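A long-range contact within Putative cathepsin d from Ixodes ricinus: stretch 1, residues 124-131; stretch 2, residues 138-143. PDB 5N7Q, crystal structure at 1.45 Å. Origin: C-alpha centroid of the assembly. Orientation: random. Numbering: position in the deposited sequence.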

# COMPACT_ATOMS: atom_id res chain seq x y z
N ILE A 124 6.34 -1.92 9.06
CA ILE A 124 6.01 -1.97 7.64
C ILE A 124 6.79 -3.11 7.01
O ILE A 124 7.94 -3.31 7.35
CB ILE A 124 6.38 -0.65 6.92
CG1 ILE A 124 5.59 0.52 7.55
CG2 ILE A 124 6.17 -0.78 5.40
CD1 ILE A 124 5.92 1.89 7.01
N LEU A 125 6.14 -3.86 6.13
CA LEU A 125 6.77 -4.94 5.38
C LEU A 125 6.66 -4.56 3.91
O LEU A 125 5.56 -4.65 3.28
CB LEU A 125 6.12 -6.30 5.68
CG LEU A 125 6.84 -7.55 5.14
CD1 LEU A 125 6.45 -8.79 5.96
CD2 LEU A 125 6.54 -7.76 3.66
N GLY A 126 7.77 -4.09 3.36
CA GLY A 126 7.77 -3.63 1.97
C GLY A 126 7.77 -4.77 0.96
O GLY A 126 8.44 -5.78 1.14
N LEU A 127 6.99 -4.58 -0.11
CA LEU A 127 6.77 -5.53 -1.19
C LEU A 127 7.15 -4.97 -2.57
O LEU A 127 6.83 -5.58 -3.61
CB LEU A 127 5.31 -5.99 -1.20
CG LEU A 127 4.84 -6.82 -0.01
CD1 LEU A 127 3.33 -6.97 -0.06
CD2 LEU A 127 5.52 -8.20 -0.01
N ALA A 128 7.90 -3.86 -2.57
CA ALA A 128 8.41 -3.25 -3.80
C ALA A 128 9.65 -3.99 -4.27
O ALA A 128 10.09 -4.97 -3.65
CB ALA A 128 8.69 -1.78 -3.59
N TYR A 129 10.20 -3.57 -5.40
CA TYR A 129 11.39 -4.19 -5.95
C TYR A 129 12.61 -3.93 -5.07
O TYR A 129 12.71 -2.90 -4.42
CB TYR A 129 11.66 -3.66 -7.35
CG TYR A 129 10.77 -4.27 -8.43
CD1 TYR A 129 11.17 -5.43 -9.10
CD2 TYR A 129 9.57 -3.67 -8.79
CE1 TYR A 129 10.35 -6.00 -10.11
CE2 TYR A 129 8.76 -4.21 -9.78
CZ TYR A 129 9.18 -5.36 -10.45
OH TYR A 129 8.37 -5.89 -11.46
N PRO A 130 13.59 -4.84 -5.12
CA PRO A 130 14.74 -4.68 -4.23
C PRO A 130 15.65 -3.53 -4.61
O PRO A 130 16.47 -3.11 -3.79
CB PRO A 130 15.48 -6.02 -4.38
CG PRO A 130 15.03 -6.55 -5.74
CD PRO A 130 13.60 -6.14 -5.81
N SER A 131 15.56 -3.05 -5.85
CA SER A 131 16.33 -1.90 -6.29
C SER A 131 16.16 -0.69 -5.36
O SER A 131 17.09 0.11 -5.24
CB SER A 131 15.94 -1.52 -7.70
OG SER A 131 14.55 -1.17 -7.73
N VAL A 138 17.81 -7.60 1.39
CA VAL A 138 16.87 -8.42 0.60
C VAL A 138 15.44 -8.29 1.13
O VAL A 138 15.18 -8.56 2.32
CB VAL A 138 17.31 -9.91 0.51
CG1 VAL A 138 17.37 -10.60 1.85
CG2 VAL A 138 16.38 -10.66 -0.44
N PRO A 139 14.48 -7.90 0.27
CA PRO A 139 13.10 -7.86 0.75
C PRO A 139 12.50 -9.24 1.00
O PRO A 139 12.97 -10.25 0.48
CB PRO A 139 12.35 -7.18 -0.39
CG PRO A 139 13.41 -6.42 -1.15
CD PRO A 139 14.60 -7.32 -1.07
N VAL A 140 11.47 -9.25 1.82
CA VAL A 140 10.82 -10.48 2.22
C VAL A 140 10.41 -11.32 1.02
O VAL A 140 10.74 -12.52 0.96
CB VAL A 140 9.62 -10.21 3.15
CG1 VAL A 140 8.87 -11.50 3.43
CG2 VAL A 140 10.10 -9.63 4.46
N PHE A 141 9.74 -10.72 0.03
CA PHE A 141 9.25 -11.52 -1.08
C PHE A 141 10.41 -12.06 -1.89
O PHE A 141 10.38 -13.18 -2.37
CB PHE A 141 8.29 -10.77 -1.99
CG PHE A 141 7.56 -11.65 -2.97
CD1 PHE A 141 6.66 -12.63 -2.53
CD2 PHE A 141 7.74 -11.50 -4.35
CE1 PHE A 141 5.98 -13.45 -3.42
CE2 PHE A 141 7.04 -12.30 -5.24
CZ PHE A 141 6.14 -13.27 -4.77
N ASP A 142 11.43 -11.22 -2.08
CA ASP A 142 12.63 -11.69 -2.77
C ASP A 142 13.30 -12.88 -2.08
O ASP A 142 13.79 -13.82 -2.73
CB ASP A 142 13.61 -10.54 -2.85
CG ASP A 142 13.27 -9.59 -3.97
OD1 ASP A 142 12.26 -8.87 -3.83
OD2 ASP A 142 13.98 -9.60 -4.99
N ASN A 143 13.33 -12.82 -0.75
CA ASN A 143 13.88 -13.91 0.06
C ASN A 143 13.02 -15.20 -0.06
O ASN A 143 13.56 -16.30 -0.21
CB ASN A 143 14.00 -13.46 1.51
CG ASN A 143 15.18 -14.08 2.23
OD1 ASN A 143 16.03 -14.74 1.63
ND2 ASN A 143 15.22 -13.88 3.54
O HOH W 1 9.07 -8.00 -0.37
O HOH W 2 10.54 -6.45 2.79
O HOH W 3 10.10 -7.56 -2.92

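No direct hydrogen bond joins the two stretches. They are held by a few apolar contacts and three bridging waters, and together bury 308 Å² of surface. Stretch 1 runs from the end of a strand through a loop into a 3-10 segment; stretch 2 enters a helix at Val140, with Pro139 at the N-cap position. The closest CA pairs fix the register: Leu127 CA lies 6.5 Å from Phe141 CA, and Pro130 CA 6.1 Å from Pro139 CA.

Ile124 is out of reach, so the contact begins at Leu125. Its CA-to-CB bond points sideways, but with chi1 at t the end of the side chain comes nearer, and Leu125 CG sits 3.9 Å from Val140 CG2. This is van der Waals packing between two buried branched aliphatic groups.

Gly126 contributes through its carbonyl. Gly126 O accepts from two waters, at 2.8 Å from each water oxygen. Water 1 accepts from Phe141 N at 2.8 Å from its oxygen, and water 2 from Val140 N at 3.1 Å. The amides in the first turn of a helix have no preceding turn to supply carbonyl partners; here solvent accepts from two of them and relays the bonds to the strand end. The first backbone bond of the turn within the stretch is Asn143 N to Pro139 O, 2.9 Å.

Leu127, rotamer m at chi1 and t at chi2, also starts sideways and ends nearer the helix, where Leu127 CD2 meets Phe141 CB at 4.3 Å. The contact falls at the base of the Phe141 side chain, whose end leads away from stretch 1.

Ala128 turns its CB away and leaves its carbonyl to make the link. Water 3 donates to Ala128 O and to Asp142 OD1, each 2.7 Å from the water oxygen, using both its protons to join two acceptors. The direct separation of Ala128 O and Asp142 OD1, 4.5 Å, leaves the water as the connection. The CA-to-CB bond of Tyr129 also points away, and the residue makes no contact.

Pro130 has the largest covered area here, 53 Å², followed by Pro139 with 51 Å². Their CA-to-CB bonds point toward the opposing stretch, and Pro130 CB approaches Pro139 CD to 3.7 Å, an apolar contact between two rigid rings. Pro130 CG also lies 3.3 Å from Asp142 OD2, a close approach of ring methylene to carboxylate oxygen, not a hydrogen bond. The CA-to-CB bond of Ser131 points away, and the contact ends.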